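PDB 3HXL: uncharacterized protein DSY3957 from Desulfitobacterium hafniense, which probably forms, as a phage tail sheath protein of the myovirus family, the subunit of a contractile sheath around a phage tail tube. Local coordinates for residues 200-204 / 271-275; 231-237 / 244-250; 325-329 / 342-348. All blocks are in the same frame, centred on the assembly; numbering follows the deposited sequence.

Contact 1. Residues 200-204 / 271-275; sequences FNTIA and AGATA
Thr202, Ala271 and Ala275 carry this contact, in which a short β-strand lies against one side of an α-helix. Residues 202-204 are extended, with Asn201 leading in from a loop, while 271-275 are regular helix (phi/psi near -66/-42). The two axes approach to 7.7 Å and run almost exactly antiparallel, at 174°, so Ala204 sits over Ala271 (CA-CA 5.4 Å) and Asn201 over Ala275 (CA-CA 5.5 Å), one helical turn further on. Thr202 points at the helix between these two alanines. With chi1 at 73° (p), Thr202 OG1 donates a hydrogen bond of 2.7 Å to Ala271 O, which also accepts the helical bond from Ala275 N at 3.0 Å. Thr202 OG1 also lies 3.3 Å from Ala275 CB, and Thr202 CG2 packs on Thr274 CG2 at 3.7 Å. Ala271 CB meets Ala204 CB at 3.5 Å; methyl groups here let the backbones come close. This is helix-on-sheet packing of an α/β domain, within the subtilisin-like domain of the sheath protein. Ile203 points the other way, onto Phe216 and Phe219 of helix 210-227, so the strand is sandwiched between helices 210-227 and 263-276. In the sheet, strand 202-204 runs parallel to its neighbours 35-40 and 232-236, and Ala271 reaches both of these through Val36 and Val234.

Contact 2. Residues 231-237 / 244-250; sequences IQVVLEN and EGVISVK
Val233 lays its CG2 against Val246 CG2 at 3.3 Å, and Leu235 CD1 follows onto Val246 CG1 at 3.7 Å; these side chains share one face of the sheet with Ser248 and pack against helix 210-227. On the other face, Val234 CG1 meets Val249 CG2 at 3.7 Å and Val234 CG2 approaches Ile247 CB at 4.2 Å, next to helix 263-276. Both backbones are extended and parallel, their axes 4.6 Å apart and crossing at -27°. Val233 pairs with Val246, Val234 with Ile247, Leu235 with Ser248 and Glu236 with Val249, CA-CA 4.7 to 5.0 Å. Such neighbouring parallel strands belong to the central sheet of an α/β domain, flanked by helices on both faces. The backbone hydrogen bonds alternate in the parallel pattern: Val233 N to Gly245 O 3.0 Å, Ile247 N to Val233 O 2.9 Å, Leu235 N to Ile247 O 2.8 Å, Val249 N to Leu235 O 2.8 Å, Asn237 N to Val249 O 2.8 Å. Side chains hydrogen-bond at both ends: Gln232 NE2 gives to Glu244 O (2.9 Å), and Asn237 ND2 to Lys250 O (3.0 Å). Water 1 links Asn237 OD1 (2.7 Å) with Lys250 NZ (2.9 Å), whose ion-pair partner is Glu311.

Contact 3. Residues 325-329 / 342-348; sequences QDINT and AKNRVIR
The start of helix 344-364 is pinned to the loop 325-329 through Asp326, the centre of an inverse gamma turn (phi/psi -83/79), and a single backbone bridge pairs Ile327 with Lys343 (CA-CA 4.6 Å). Lys343 is the N-cap residue, so its neighbour Asn344 has an NH in the first turn, with no carbonyl of its own helix to bind. Asp326 O accepts a hydrogen bond from Asn344 N at 3.1 Å. On the other side of the bridge Asn328 N donates to Ala342 O at 2.8 Å, and Ile327 CA touches the same Ala342 O at 3.1 Å. The Asp326 carboxylate (chi1 t) adds two more: OD1 accepts from Asn344 ND2 at 2.8 Å, and OD2 forms a salt bridge with Arg348 NH2 at 2.8 Å, lying near the guanidinium plane. Both groups have further partners, since Asp326 OD2 also accepts from Leu283 N and Arg348 NH2 donates to Glu281 O. The side-chain amide of Asn328 gives only a weak hydrogen bond across the contact, ND2 to Asn344 OD1 at 3.4 Å; its stronger acceptor is Phe341 O, while Asn344 OD1 also receives Gln232 NE2. The contact thus joins a loop of the subtilisin-like region to helix 344-364 of the C-terminal sheath region, beside strands 232-236 and 246-255. Two waters add to the polar network. Water 2 donates to Asp326 OD1 (2.7 Å) and accepts from Arg348 NH1 (2.7 Å). Water 3 takes the next helical amide, Arg345 N, at 2.8 Å and donates to Asp326 O at 3.2 Å.

Overall arrangement
Contacts 1 and 2 share one mixed sheet, in which strands 202-204, 232-236 and 246-255 lie side by side and parallel; the centres of the two contacts are about 10 Å apart. Along the chain, both segments of contact 2 fall between the two of contact 1, and contact 3 follows after both. Contact 3, with its centre about 10 Å from that of contact 2 and 13 Å from that of contact 1, adjoins the sheet at strand 246-255, where Val246 O and Thr329 N are 2.8 Å apart. Arg348 also packs on Thr274 of contact 1. Together they run from the core of the subtilisin-like region to helix 344-364 of the C-terminal region, linking the two regions directly.

Contact 1. Residues 200-204 / 271-275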
# COMPACT_ATOMS: atom_id res chain seq x y z
N PHE A 200 -0.72 7.10 -4.14
CA PHE A 200 -0.03 6.16 -3.27
C PHE A 200 1.47 6.29 -3.45
O PHE A 200 1.93 7.00 -4.35
CB PHE A 200 -0.49 4.72 -3.57
CG PHE A 200 -0.10 4.22 -4.94
CD1 PHE A 200 1.07 3.47 -5.12
CD2 PHE A 200 -0.88 4.50 -6.04
CE1 PHE A 200 1.44 3.02 -6.39
CE2 PHE A 200 -0.52 4.05 -7.32
CZ PHE A 200 0.65 3.31 -7.48
N ASN A 201 2.24 5.63 -2.60
CA ASN A 201 3.69 5.72 -2.67
C ASN A 201 4.33 4.41 -3.08
O ASN A 201 5.21 4.38 -3.94
CB ASN A 201 4.27 6.12 -1.30
CG ASN A 201 3.75 7.46 -0.83
OD1 ASN A 201 4.07 8.49 -1.41
ND2 ASN A 201 2.94 7.44 0.21
N THR A 202 3.87 3.33 -2.48
CA THR A 202 4.44 2.03 -2.76
C THR A 202 3.43 0.91 -2.93
O THR A 202 2.32 0.95 -2.38
CB THR A 202 5.39 1.61 -1.63
OG1 THR A 202 4.62 1.26 -0.48
CG2 THR A 202 6.30 2.77 -1.27
N ILE A 203 3.83 -0.11 -3.69
CA ILE A 203 2.99 -1.27 -3.92
C ILE A 203 3.77 -2.52 -3.52
O ILE A 203 4.97 -2.60 -3.77
CB ILE A 203 2.61 -1.42 -5.41
CG1 ILE A 203 1.57 -0.36 -5.79
CG2 ILE A 203 2.08 -2.82 -5.67
CD1 ILE A 203 1.34 -0.25 -7.30
N ALA A 204 3.10 -3.47 -2.89
CA ALA A 204 3.75 -4.71 -2.52
C ALA A 204 3.13 -5.82 -3.35
O ALA A 204 1.91 -5.85 -3.55
CB ALA A 204 3.55 -5.01 -1.03
N ALA A 271 7.23 -2.72 1.84
CA ALA A 271 6.46 -1.71 1.11
C ALA A 271 5.88 -0.69 2.08
O ALA A 271 5.89 0.51 1.82
CB ALA A 271 5.33 -2.38 0.34
N GLY A 272 5.38 -1.18 3.21
CA GLY A 272 4.81 -0.29 4.22
C GLY A 272 5.87 0.60 4.82
O GLY A 272 5.64 1.79 5.04
N ALA A 273 7.03 0.02 5.09
CA ALA A 273 8.15 0.77 5.68
C ALA A 273 8.70 1.82 4.73
O ALA A 273 9.10 2.91 5.14
CB ALA A 273 9.27 -0.21 6.09
N THR A 274 8.75 1.47 3.45
CA THR A 274 9.24 2.37 2.42
C THR A 274 8.27 3.54 2.28
O THR A 274 8.68 4.70 2.21
CB THR A 274 9.36 1.62 1.07
OG1 THR A 274 10.37 0.61 1.18
CG2 THR A 274 9.74 2.58 -0.06
N ALA A 275 6.99 3.22 2.23
CA ALA A 275 5.95 4.24 2.10
C ALA A 275 5.94 5.15 3.34
O ALA A 275 5.79 6.37 3.21
CB ALA A 275 4.59 3.57 1.93

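Contact 2. Residues 231-237 / 244-250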
# COMPACT_ATOMS: atom_id res chain seq x y z
N ILE A 231 6.38 6.44 -7.89
CA ILE A 231 5.99 5.40 -6.93
C ILE A 231 7.00 4.26 -7.03
O ILE A 231 7.87 4.28 -7.90
CB ILE A 231 4.58 4.84 -7.27
CG1 ILE A 231 4.56 4.29 -8.70
CG2 ILE A 231 3.52 5.93 -7.15
CD1 ILE A 231 4.87 2.82 -8.80
N GLN A 232 6.90 3.29 -6.14
CA GLN A 232 7.78 2.13 -6.19
C GLN A 232 6.98 0.85 -5.96
O GLN A 232 5.92 0.87 -5.32
CB GLN A 232 8.89 2.20 -5.13
CG GLN A 232 10.05 3.15 -5.45
CD GLN A 232 11.16 3.08 -4.40
OE1 GLN A 232 10.93 3.37 -3.22
NE2 GLN A 232 12.37 2.70 -4.82
N VAL A 233 7.49 -0.24 -6.50
CA VAL A 233 6.88 -1.55 -6.34
C VAL A 233 7.92 -2.41 -5.62
O VAL A 233 9.11 -2.32 -5.91
CB VAL A 233 6.54 -2.22 -7.70
CG1 VAL A 233 5.53 -1.37 -8.45
CG2 VAL A 233 7.80 -2.41 -8.51
N VAL A 234 7.45 -3.21 -4.67
CA VAL A 234 8.30 -4.08 -3.89
C VAL A 234 7.98 -5.53 -4.24
O VAL A 234 6.88 -6.02 -3.97
CB VAL A 234 8.08 -3.88 -2.37
CG1 VAL A 234 9.00 -4.81 -1.58
CG2 VAL A 234 8.35 -2.42 -2.01
N LEU A 235 8.96 -6.20 -4.84
CA LEU A 235 8.81 -7.58 -5.27
C LEU A 235 9.72 -8.51 -4.50
O LEU A 235 10.58 -8.07 -3.72
CB LEU A 235 9.14 -7.70 -6.76
CG LEU A 235 8.54 -6.65 -7.68
CD1 LEU A 235 9.04 -6.88 -9.11
CD2 LEU A 235 7.02 -6.73 -7.63
N GLU A 236 9.51 -9.80 -4.73
CA GLU A 236 10.28 -10.88 -4.10
C GLU A 236 11.26 -11.48 -5.09
O GLU A 236 10.87 -11.90 -6.17
CB GLU A 236 9.33 -11.99 -3.65
CG GLU A 236 10.02 -13.18 -3.02
CD GLU A 236 10.18 -14.39 -3.95
OE1 GLU A 236 10.82 -15.35 -3.51
OE2 GLU A 236 9.67 -14.40 -5.10
N ASN A 237 12.54 -11.52 -4.72
CA ASN A 237 13.57 -12.11 -5.56
C ASN A 237 13.45 -11.80 -7.06
O ASN A 237 13.20 -12.70 -7.87
CB ASN A 237 13.61 -13.62 -5.33
CG ASN A 237 14.24 -13.99 -4.00
OD1 ASN A 237 15.46 -13.97 -3.86
ND2 ASN A 237 13.41 -14.30 -3.01
N GLU A 244 15.34 1.63 -10.51
CA GLU A 244 15.17 2.32 -9.22
C GLU A 244 13.73 2.32 -8.71
O GLU A 244 13.47 2.62 -7.54
CB GLU A 244 15.68 3.77 -9.30
CG GLU A 244 14.89 4.67 -10.25
CD GLU A 244 15.48 4.69 -11.66
OE1 GLU A 244 16.24 3.76 -12.00
OE2 GLU A 244 15.17 5.63 -12.42
N GLY A 245 12.79 2.00 -9.60
CA GLY A 245 11.40 1.98 -9.19
C GLY A 245 11.00 0.65 -8.59
O GLY A 245 9.86 0.47 -8.16
N VAL A 246 11.94 -0.30 -8.55
CA VAL A 246 11.64 -1.63 -8.02
C VAL A 246 12.58 -2.09 -6.90
O VAL A 246 13.79 -2.05 -7.06
CB VAL A 246 11.68 -2.70 -9.13
CG1 VAL A 246 11.43 -4.08 -8.53
CG2 VAL A 246 10.66 -2.39 -10.20
N ILE A 247 12.00 -2.50 -5.78
CA ILE A 247 12.79 -3.01 -4.67
C ILE A 247 12.59 -4.52 -4.66
O ILE A 247 11.46 -5.00 -4.78
CB ILE A 247 12.33 -2.42 -3.31
CG1 ILE A 247 12.60 -0.91 -3.29
CG2 ILE A 247 13.05 -3.12 -2.17
CD1 ILE A 247 11.89 -0.16 -2.15
N SER A 248 13.68 -5.27 -4.54
CA SER A 248 13.60 -6.74 -4.53
C SER A 248 14.05 -7.35 -3.21
O SER A 248 15.23 -7.36 -2.88
CB SER A 248 14.47 -7.31 -5.66
OG SER A 248 14.39 -8.73 -5.71
N VAL A 249 13.09 -7.89 -2.46
CA VAL A 249 13.36 -8.53 -1.17
C VAL A 249 13.85 -9.95 -1.42
O VAL A 249 13.17 -10.75 -2.05
CB VAL A 249 12.08 -8.58 -0.31
CG1 VAL A 249 12.40 -9.15 1.07
CG2 VAL A 249 11.48 -7.19 -0.19
N LYS A 250 15.04 -10.27 -0.90
CA LYS A 250 15.65 -11.58 -1.10
C LYS A 250 15.23 -12.65 -0.09
O LYS A 250 14.91 -13.79 -0.48
CB LYS A 250 17.19 -11.46 -1.07
CG LYS A 250 17.94 -12.72 -1.49
CD LYS A 250 19.45 -12.52 -1.42
CE LYS A 250 20.22 -13.73 -1.97
NZ LYS A 250 19.95 -13.95 -3.42
O HOH W 1 17.55 -15.53 -3.29

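Contact 3. Residues 325-329 / 342-348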
# COMPACT_ATOMS: atom_id res chain seq x y z
N GLN A 325 20.91 -3.10 3.74
CA GLN A 325 21.03 -1.83 3.03
C GLN A 325 19.69 -1.53 2.39
O GLN A 325 19.07 -2.40 1.78
CB GLN A 325 22.12 -1.89 1.96
CG GLN A 325 23.53 -1.76 2.52
CD GLN A 325 24.57 -1.47 1.47
OE1 GLN A 325 24.27 -0.87 0.43
NE2 GLN A 325 25.81 -1.86 1.73
N ASP A 326 19.22 -0.30 2.57
CA ASP A 326 17.94 0.16 2.04
C ASP A 326 18.16 0.55 0.58
O ASP A 326 18.29 1.73 0.26
CB ASP A 326 17.46 1.36 2.88
CG ASP A 326 16.09 1.87 2.48
OD1 ASP A 326 15.39 1.18 1.70
OD2 ASP A 326 15.71 2.97 2.95
N ILE A 327 18.21 -0.45 -0.29
CA ILE A 327 18.45 -0.21 -1.71
C ILE A 327 17.41 -0.83 -2.62
O ILE A 327 16.68 -1.74 -2.22
CB ILE A 327 19.83 -0.76 -2.14
CG1 ILE A 327 19.89 -2.27 -1.86
CG2 ILE A 327 20.94 -0.03 -1.43
CD1 ILE A 327 21.12 -2.96 -2.45
N ASN A 328 17.34 -0.30 -3.84
CA ASN A 328 16.42 -0.81 -4.85
C ASN A 328 17.25 -1.66 -5.83
O ASN A 328 18.45 -1.83 -5.63
CB ASN A 328 15.68 0.33 -5.56
CG ASN A 328 16.62 1.37 -6.15
OD1 ASN A 328 17.42 1.08 -7.04
ND2 ASN A 328 16.51 2.60 -5.66
N THR A 329 16.62 -2.18 -6.87
CA THR A 329 17.31 -3.05 -7.82
C THR A 329 18.24 -2.43 -8.84
O THR A 329 18.89 -3.15 -9.60
CB THR A 329 16.31 -3.89 -8.62
OG1 THR A 329 15.48 -3.03 -9.39
CG2 THR A 329 15.44 -4.71 -7.69
N ALA A 342 20.42 4.15 -6.36
CA ALA A 342 20.09 2.83 -5.82
C ALA A 342 19.62 2.91 -4.37
O ALA A 342 19.05 1.96 -3.84
CB ALA A 342 21.32 1.91 -5.91
N LYS A 343 19.85 4.06 -3.74
CA LYS A 343 19.45 4.27 -2.35
C LYS A 343 18.01 4.75 -2.28
O LYS A 343 17.65 5.77 -2.88
CB LYS A 343 20.39 5.28 -1.68
CG LYS A 343 21.86 4.84 -1.69
CD LYS A 343 22.80 5.89 -1.10
CE LYS A 343 24.25 5.43 -1.17
NZ LYS A 343 25.22 6.44 -0.64
N ASN A 344 17.18 4.03 -1.54
CA ASN A 344 15.77 4.40 -1.47
C ASN A 344 15.49 5.76 -0.85
O ASN A 344 14.50 6.41 -1.21
CB ASN A 344 14.98 3.28 -0.78
CG ASN A 344 14.89 2.06 -1.66
OD1 ASN A 344 14.62 2.18 -2.86
ND2 ASN A 344 15.11 0.87 -1.09
N ARG A 345 16.35 6.21 0.06
CA ARG A 345 16.15 7.54 0.64
C ARG A 345 16.38 8.59 -0.44
O ARG A 345 15.71 9.62 -0.48
CB ARG A 345 17.10 7.79 1.82
CG ARG A 345 17.09 9.26 2.25
CD ARG A 345 17.69 9.47 3.63
NE ARG A 345 19.01 8.87 3.76
CZ ARG A 345 19.75 8.93 4.86
NH1 ARG A 345 19.30 9.56 5.94
NH2 ARG A 345 20.95 8.34 4.88
N VAL A 346 17.34 8.34 -1.33
CA VAL A 346 17.61 9.29 -2.41
C VAL A 346 16.35 9.34 -3.29
O VAL A 346 15.90 10.42 -3.68
CB VAL A 346 18.83 8.86 -3.26
CG1 VAL A 346 18.92 9.71 -4.54
CG2 VAL A 346 20.10 9.04 -2.44
N ILE A 347 15.79 8.18 -3.58
CA ILE A 347 14.58 8.12 -4.38
C ILE A 347 13.43 8.87 -3.70
O ILE A 347 12.65 9.56 -4.36
CB ILE A 347 14.16 6.65 -4.66
CG1 ILE A 347 15.23 5.95 -5.49
CG2 ILE A 347 12.82 6.61 -5.40
CD1 ILE A 347 15.60 6.68 -6.78
N ARG A 348 13.32 8.75 -2.38
CA ARG A 348 12.26 9.46 -1.66
C ARG A 348 12.40 10.97 -1.79
O ARG A 348 11.41 11.67 -2.00
CB ARG A 348 12.22 9.08 -0.17
CG ARG A 348 11.60 7.71 0.13
CD ARG A 348 11.43 7.48 1.65
NE ARG A 348 12.63 6.96 2.33
CZ ARG A 348 13.08 5.71 2.21
NH1 ARG A 348 12.44 4.84 1.44
NH2 ARG A 348 14.14 5.33 2.90
O HOH W 2 12.91 2.15 1.54
O HOH W 3 18.07 4.61 1.62